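Local coordinates for protein cucumber peeling cupredoxin (Cucumis sativus, PDB 1JER) that binds a single copper ion in a cupredoxin-type site and probably serves as an electron-transfer protein, at residues 94-98 and 99-103; 80-83 and 84-88; 52-55 and 56-59. One frame throughout, in Å; residues are numbered along the deposited sequence.

Contact 1: residues 94-98 and 99-103. With CU (copper (II) ion), chain B.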
loop_
_atom_site.group_PDB
_atom_site.type_symbol
_atom_site.label_atom_id
_atom_site.label_comp_id
_atom_site.label_asym_id
_atom_site.label_seq_id
_atom_site.Cartn_x
_atom_site.Cartn_y
_atom_site.Cartn_z
ATOM N N THR A 94 3.289 -1.983 25.313
ATOM C CA THR A 94 1.993 -1.453 25.805
ATOM C C THR A 94 1.482 -0.328 24.912
ATOM O O THR A 94 0.615 0.467 25.330
ATOM C CB THR A 94 2.210 -0.855 27.227
ATOM O OG1 THR A 94 3.258 0.104 27.158
ATOM C CG2 THR A 94 2.746 -1.973 28.154
ATOM N N HIS A 95 2.022 -0.181 23.710
ATOM C CA HIS A 95 1.654 0.979 22.874
ATOM C C HIS A 95 0.160 1.044 22.608
ATOM O O HIS A 95 -0.470 2.108 22.649
ATOM C CB HIS A 95 2.434 0.900 21.566
ATOM C CG HIS A 95 3.911 1.012 21.767
ATOM N ND1 HIS A 95 4.777 1.121 20.726
ATOM C CD2 HIS A 95 4.665 1.035 22.892
ATOM C CE1 HIS A 95 6.026 1.213 21.149
ATOM N NE2 HIS A 95 5.979 1.161 22.486
ATOM N N CYS A 96 -0.454 -0.110 22.305
ATOM C CA CYS A 96 -1.916 -0.029 22.016
ATOM C C CYS A 96 -2.649 0.413 23.248
ATOM O O CYS A 96 -3.508 1.297 23.236
ATOM C CB CYS A 96 -2.346 -1.419 21.544
ATOM S SG CYS A 96 -4.107 -1.641 21.240
ATOM N N SER A 97 -2.322 -0.163 24.432
ATOM C CA SER A 97 -3.058 0.299 25.621
ATOM C C SER A 97 -2.836 1.786 25.920
ATOM O O SER A 97 -3.650 2.312 26.672
ATOM C CB SER A 97 -2.490 -0.437 26.883
ATOM O OG SER A 97 -2.731 -1.813 26.708
ATOM N N ASN A 98 -1.762 2.365 25.451
ATOM C CA ASN A 98 -1.401 3.746 25.660
ATOM C C ASN A 98 -1.912 4.647 24.562
ATOM O O ASN A 98 -1.623 5.834 24.458
ATOM C CB ASN A 98 0.115 3.878 25.872
ATOM C CG ASN A 98 0.438 3.471 27.331
ATOM O OD1 ASN A 98 1.281 2.627 27.566
ATOM N ND2 ASN A 98 -0.305 4.058 28.256
ATOM N N GLY A 99 -2.817 4.096 23.707
ATOM C CA GLY A 99 -3.453 4.983 22.716
ATOM C C GLY A 99 -2.956 4.896 21.313
ATOM O O GLY A 99 -3.385 5.685 20.417
ATOM N N GLN A 100 -2.005 4.014 21.012
ATOM C CA GLN A 100 -1.524 3.932 19.628
ATOM C C GLN A 100 -2.422 2.917 18.891
ATOM O O GLN A 100 -2.057 1.776 18.662
ATOM C CB GLN A 100 -0.074 3.515 19.492
ATOM C CG GLN A 100 0.486 3.664 18.102
ATOM C CD GLN A 100 1.969 3.358 17.998
ATOM O OE1 GLN A 100 2.549 2.727 18.891
ATOM N NE2 GLN A 100 2.604 3.830 16.944
ATOM N N LYS A 101 -3.607 3.415 18.559
ATOM C CA LYS A 101 -4.589 2.533 17.848
ATOM C C LYS A 101 -5.537 3.521 17.113
ATOM O O LYS A 101 -5.642 4.688 17.506
ATOM C CB LYS A 101 -5.400 1.787 18.933
ATOM C CG LYS A 101 -6.109 2.730 19.894
ATOM C CD LYS A 101 -6.517 2.018 21.173
ATOM C CE LYS A 101 -7.242 0.719 20.912
ATOM N NZ LYS A 101 -7.900 0.196 22.183
ATOM N N LEU A 102 -6.091 3.054 16.015
ATOM C CA LEU A 102 -6.861 3.994 15.144
ATOM C C LEU A 102 -8.047 3.201 14.567
ATOM O O LEU A 102 -7.918 2.081 14.141
ATOM C CB LEU A 102 -5.887 4.347 13.979
ATOM C CG LEU A 102 -6.610 5.049 12.795
ATOM C CD1 LEU A 102 -6.799 6.520 13.136
ATOM C CD2 LEU A 102 -5.712 4.934 11.544
ATOM N N SER A 103 -9.241 3.787 14.679
ATOM C CA SER A 103 -10.411 3.135 14.069
ATOM C C SER A 103 -11.026 4.151 13.105
ATOM O O SER A 103 -11.170 5.326 13.418
ATOM C CB SER A 103 -11.449 2.751 15.130
ATOM O OG SER A 103 -11.949 3.870 15.745
HETATM CU CU CU B . 4.214 1.279 18.769
HETATM O O HOH W 1 -6.545 0.963 24.540
#
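Two backbone bonds fold residues 95-100 back on themselves: the N-H of Gln100 reaches His95 O at 2.9 Å, and Gly99 N donates to Cys96 O, also at 2.9 Å. Gly99 has a positive phi of 103°, at which a beta carbon would collide with the preceding carbonyl oxygen of Asn98. The turn sets the His95 and Gln100 side chains alongside each other, pointing the same way, with ring and amide planes 32° apart. Both end on the copper ion: His95 through ND1 at 2.0 Å, Gln100 through OE1 at 2.2 Å. With CG anti to the backbone N (chi1 -170°) and the chain extended beyond it, Gln100 carries its amide oxygen to the metal. His47 and Cys90 complete the site; the glutamine ligand is the hallmark of stellacyanins among blue copper proteins. On the other flank, Lys101 lays CE against Cys96 SG at 3.9 Å, and a water accepts from its NZ, which also bonds to Phe58 O. Cys96 SG is disulfide-bonded to Cys61. The loop leads from strand 84-89 into strand 101-107; Gln100 shares backbone bonding with Cys90, and Leu102 packs on helix 22-28.

Contact 2: residues 80-83 and 84-88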
loop_
_atom_site.group_PDB
_atom_site.type_symbol
_atom_site.label_atom_id
_atom_site.label_comp_id
_atom_site.label_asym_id
_atom_site.label_seq_id
_atom_site.Cartn_x
_atom_site.Cartn_y
_atom_site.Cartn_z
ATOM N N LEU A 80 -7.500 1.164 1.503
ATOM C CA LEU A 80 -8.847 0.945 2.129
ATOM C C LEU A 80 -9.759 0.418 0.985
ATOM O O LEU A 80 -10.205 1.171 0.151
ATOM C CB LEU A 80 -9.327 2.302 2.644
ATOM C CG LEU A 80 -8.371 2.935 3.693
ATOM C CD1 LEU A 80 -8.850 4.294 4.138
ATOM C CD2 LEU A 80 -8.188 2.011 4.872
ATOM N N ASP A 81 -9.912 -0.882 1.009
ATOM C CA ASP A 81 -10.548 -1.699 0.019
ATOM C C ASP A 81 -12.020 -2.002 0.304
ATOM O O ASP A 81 -12.683 -2.489 -0.630
ATOM C CB ASP A 81 -9.896 -3.178 0.186
ATOM C CG ASP A 81 -8.522 -3.121 -0.445
ATOM O OD1 ASP A 81 -8.400 -2.400 -1.469
ATOM O OD2 ASP A 81 -7.596 -3.750 0.109
ATOM N N GLU A 82 -12.449 -1.938 1.536
ATOM C CA GLU A 82 -13.812 -2.362 1.891
ATOM C C GLU A 82 -14.509 -1.277 2.697
ATOM O O GLU A 82 -13.858 -0.492 3.397
ATOM C CB GLU A 82 -13.742 -3.651 2.722
ATOM C CG GLU A 82 -12.376 -4.260 2.793
ATOM C CD GLU A 82 -12.194 -5.534 2.016
ATOM O OE1 GLU A 82 -13.000 -5.823 1.105
ATOM O OE2 GLU A 82 -11.211 -6.266 2.306
ATOM N N LEU A 83 -15.835 -1.273 2.605
ATOM C CA LEU A 83 -16.628 -0.292 3.364
ATOM C C LEU A 83 -16.631 -0.643 4.856
ATOM O O LEU A 83 -16.474 -1.803 5.252
ATOM C CB LEU A 83 -18.105 -0.435 2.885
ATOM C CG LEU A 83 -18.278 0.061 1.427
ATOM C CD1 LEU A 83 -19.757 -0.072 1.061
ATOM C CD2 LEU A 83 -17.827 1.489 1.308
ATOM N N GLY A 84 -16.966 0.318 5.696
ATOM C CA GLY A 84 -17.191 0.034 7.090
ATOM C C GLY A 84 -15.944 0.313 7.957
ATOM O O GLY A 84 -15.010 0.975 7.498
ATOM N N MET A 85 -16.062 -0.137 9.184
ATOM C CA MET A 85 -15.088 0.160 10.237
ATOM C C MET A 85 -13.814 -0.676 10.002
ATOM O O MET A 85 -13.937 -1.850 9.685
ATOM C CB MET A 85 -15.670 -0.236 11.592
ATOM C CG MET A 85 -16.753 0.711 12.113
ATOM S SD MET A 85 -16.344 2.412 12.066
ATOM C CE MET A 85 -15.043 2.606 13.242
ATOM N N HIS A 86 -12.690 -0.011 10.210
ATOM C CA HIS A 86 -11.374 -0.676 10.128
ATOM C C HIS A 86 -10.612 -0.279 11.410
ATOM O O HIS A 86 -10.769 0.819 11.914
ATOM C CB HIS A 86 -10.612 -0.283 8.904
ATOM C CG HIS A 86 -11.160 -0.846 7.624
ATOM N ND1 HIS A 86 -12.287 -0.340 7.028
ATOM C CD2 HIS A 86 -10.750 -1.865 6.846
ATOM C CE1 HIS A 86 -12.548 -1.027 5.927
ATOM N NE2 HIS A 86 -11.635 -1.949 5.786
ATOM N N TYR A 87 -9.836 -1.228 11.903
ATOM C CA TYR A 87 -9.162 -1.008 13.207
ATOM C C TYR A 87 -7.670 -1.325 13.016
ATOM O O TYR A 87 -7.324 -2.428 12.574
ATOM C CB TYR A 87 -9.717 -2.158 14.135
ATOM C CG TYR A 87 -11.212 -1.965 14.355
ATOM C CD1 TYR A 87 -11.677 -0.874 15.060
ATOM C CD2 TYR A 87 -12.116 -2.852 13.796
ATOM C CE1 TYR A 87 -13.045 -0.676 15.254
ATOM C CE2 TYR A 87 -13.485 -2.670 13.991
ATOM C CZ TYR A 87 -13.917 -1.590 14.716
ATOM O OH TYR A 87 -15.282 -1.396 14.894
ATOM N N PHE A 88 -6.812 -0.402 13.405
ATOM C CA PHE A 88 -5.349 -0.699 13.232
ATOM C C PHE A 88 -4.684 -0.410 14.590
ATOM O O PHE A 88 -5.042 0.553 15.271
ATOM C CB PHE A 88 -4.771 0.294 12.229
ATOM C CG PHE A 88 -5.366 0.163 10.834
ATOM C CD1 PHE A 88 -4.843 -0.737 9.939
ATOM C CD2 PHE A 88 -6.471 0.971 10.499
ATOM C CE1 PHE A 88 -5.410 -0.897 8.675
ATOM C CE2 PHE A 88 -7.034 0.780 9.245
ATOM C CZ PHE A 88 -6.493 -0.100 8.349
HETATM O O HOH W 2 -9.856 -2.626 3.464
HETATM O O HOH W 3 -15.286 -3.355 8.051
#
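The Glu82 side chain crosses that of His86 at about a right angle, bringing Glu82 CG to 3.9 Å from His86 NE2, where the 80-83 loop turns back into strand 84-89. The strand starts at Gly84, whose phi of 96° would drive a beta carbon into Leu83 O. Its own carbonyl oxygen receives His86 ND1 at 3.1 Å, a bent bond (137° at the hydrogen) with the donor well above the carbonyl plane. Next, Met85 directs its side chain away from the loop, while its O accepts from a water at 2.6 Å that reaches Leu83 O more weakly. At His86, CB points toward the loop, and CG, anti to the carbonyl carbon (chi1 -72°), sets the ring beside Glu82 with ND1 near Gly84 O. A second water accepts from Asp81 N at 3.0 Å and, weakly, from His86 NE2, linking loop and ring. A leucine in place of His86 would probably leave Gly84 O without this donor and break the water link to Asp81. Farther along, Phe88 meets Leu80 through CZ and CD2, 4.4 Å apart, an apolar touch among buried side chains. Strand 84-89 runs antiparallel between strands 101-107 and 50-52, with His86 bonded through its backbone to Ile104, while Leu80 and Phe88 both pack on Leu38 of strand 37-40.

Contact 3: residues 52-55 and 56-59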
loop_
_atom_site.group_PDB
_atom_site.type_symbol
_atom_site.label_atom_id
_atom_site.label_comp_id
_atom_site.label_asym_id
_atom_site.label_seq_id
_atom_site.Cartn_x
_atom_site.Cartn_y
_atom_site.Cartn_z
ATOM N N MET A 52 -6.890 -5.188 12.902
ATOM C CA MET A 52 -7.615 -6.169 13.703
ATOM C C MET A 52 -9.010 -6.419 13.032
ATOM O O MET A 52 -9.546 -5.514 12.420
ATOM C CB MET A 52 -7.977 -5.593 15.064
ATOM C CG MET A 52 -6.972 -4.666 15.686
ATOM S SD MET A 52 -6.284 -5.455 17.174
ATOM C CE MET A 52 -5.236 -6.668 16.358
ATOM N N GLU A 53 -9.541 -7.587 13.316
ATOM C CA GLU A 53 -10.821 -8.006 12.767
ATOM C C GLU A 53 -12.026 -7.379 13.449
ATOM O O GLU A 53 -12.975 -6.958 12.767
ATOM C CB GLU A 53 -10.925 -9.534 12.853
ATOM C CG GLU A 53 -9.724 -10.248 13.396
ATOM C CD GLU A 53 -9.096 -9.737 14.654
ATOM O OE1 GLU A 53 -9.573 -10.009 15.776
ATOM O OE2 GLU A 53 -8.005 -9.107 14.561
ATOM N N THR A 54 -12.064 -7.398 14.770
ATOM C CA THR A 54 -13.218 -7.027 15.562
ATOM C C THR A 54 -12.930 -5.883 16.509
ATOM O O THR A 54 -11.786 -5.725 16.942
ATOM C CB THR A 54 -13.653 -8.221 16.498
ATOM O OG1 THR A 54 -13.734 -9.413 15.705
ATOM C CG2 THR A 54 -12.529 -8.433 17.522
ATOM N N LYS A 55 -13.985 -5.144 16.869
ATOM C CA LYS A 55 -13.896 -4.044 17.787
ATOM C C LYS A 55 -13.477 -4.497 19.193
ATOM O O LYS A 55 -12.875 -3.748 19.946
ATOM C CB LYS A 55 -15.215 -3.252 17.902
ATOM C CG LYS A 55 -15.057 -2.075 18.874
ATOM C CD LYS A 55 -16.358 -1.462 19.291
ATOM C CE LYS A 55 -16.196 -0.607 20.558
ATOM N NZ LYS A 55 -15.027 0.333 20.404
ATOM N N GLN A 56 -13.940 -5.701 19.538
ATOM C CA GLN A 56 -13.693 -6.223 20.911
ATOM C C GLN A 56 -12.195 -6.405 21.098
ATOM O O GLN A 56 -11.640 -5.909 22.082
ATOM C CB GLN A 56 -14.454 -7.532 21.077
ATOM C CG GLN A 56 -15.938 -7.418 21.299
ATOM C CD GLN A 56 -16.793 -6.786 20.245
ATOM O OE1 GLN A 56 -17.027 -7.277 19.126
ATOM N NE2 GLN A 56 -17.433 -5.643 20.598
ATOM N N SER A 57 -11.565 -7.066 20.122
ATOM C CA SER A 57 -10.099 -7.260 20.206
ATOM C C SER A 57 -9.358 -5.931 20.193
ATOM O O SER A 57 -8.377 -5.735 20.924
ATOM C CB SER A 57 -9.663 -8.061 18.962
ATOM O OG SER A 57 -10.052 -9.404 19.148
ATOM N N PHE A 58 -9.769 -5.026 19.292
ATOM C CA PHE A 58 -9.128 -3.688 19.202
ATOM C C PHE A 58 -9.276 -2.994 20.538
ATOM O O PHE A 58 -8.365 -2.374 21.086
ATOM C CB PHE A 58 -9.999 -2.898 18.162
ATOM C CG PHE A 58 -9.664 -1.442 18.003
ATOM C CD1 PHE A 58 -8.480 -1.065 17.341
ATOM C CD2 PHE A 58 -10.476 -0.443 18.476
ATOM C CE1 PHE A 58 -8.191 0.271 17.161
ATOM C CE2 PHE A 58 -10.173 0.894 18.342
ATOM C CZ PHE A 58 -9.014 1.251 17.646
ATOM N N ASP A 59 -10.526 -3.033 21.097
ATOM C CA ASP A 59 -10.736 -2.326 22.349
ATOM C C ASP A 59 -9.853 -2.889 23.461
ATOM O O ASP A 59 -9.331 -2.195 24.327
ATOM C CB ASP A 59 -12.186 -2.295 22.793
ATOM C CG ASP A 59 -13.094 -1.356 22.013
ATOM O OD1 ASP A 59 -12.608 -0.499 21.259
ATOM O OD2 ASP A 59 -14.348 -1.474 22.162
#
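Lys55 at the start of helix 55-60 and Asp59 near its end, one turn later, join in an i to i+4 salt bridge, the side-chain counterpart of the backbone bond from Asp59 N to Lys55 O (2.7 Å). This short helix follows strand 50-52 of the cupredoxin fold. The lysine can be followed outward. Its CB touches Tyr87 OH of the neighbouring strand 84-89. CG, placed anti to the backbone N (chi1 -179°), passes the carboxylate of Asp59 at 3.8 Å from OD1. CD continues the extended run alongside that group. The chain bends only at its last torsion, about CD-CE (chi4 49°), which brings NZ to the carboxylate; the modelled approach of CE to Asp59 OD2 is too close, so the exact place of that oxygen is doubtful. NZ then donates to Asp59 OD1 on its syn lone pair, the side facing OD2. The pairing spans nearly the whole of this short helix.

Thr54 occupies the N-cap position, but its side chain makes no capping bond; its carbonyl accepts the first helical bond, from Phe58 N at 3.2 Å, with an angle of 166° at the hydrogen. The methyl CG2 lies over the first turn near Ser57. Glu53 OE1 stands 3.5 Å from Ser57 OG, at best a weak bond whose proton is not settled. On the inner side, Met52, buried, bends at chi2 and chi3 and brings SD to 3.9 Å from Phe58 CA. The Phe58 ring meets Tyr87 and takes Lys101 in a cation-pi contact. Met52 CG approaches this ring at its edge, 4.2 Å from Phe58 CD1.

How the contacts relate
From the N terminus the contacts come in series, none nested or crossed. Contact 3 forms the passage from strand 50-52 into helix 55-60; contact 2 closes the loop between strands 76-79 and 84-89, which belong to different sheets; contact 1 closes the copper-binding loop between strands 84-89 and 101-107. Strand 84-89 joins them: Met52 N probably bonds to Tyr87 O on one side, Leu102 N to Phe88 O on the other, both at 2.8 Å. Ser103 CB of contact 1 also packs on Tyr87 CD1 of contact 2. Contacts 1 and 2, about 17 Å apart between centres, lie on opposite sides of the chain's centre, contact 1 holding the copper.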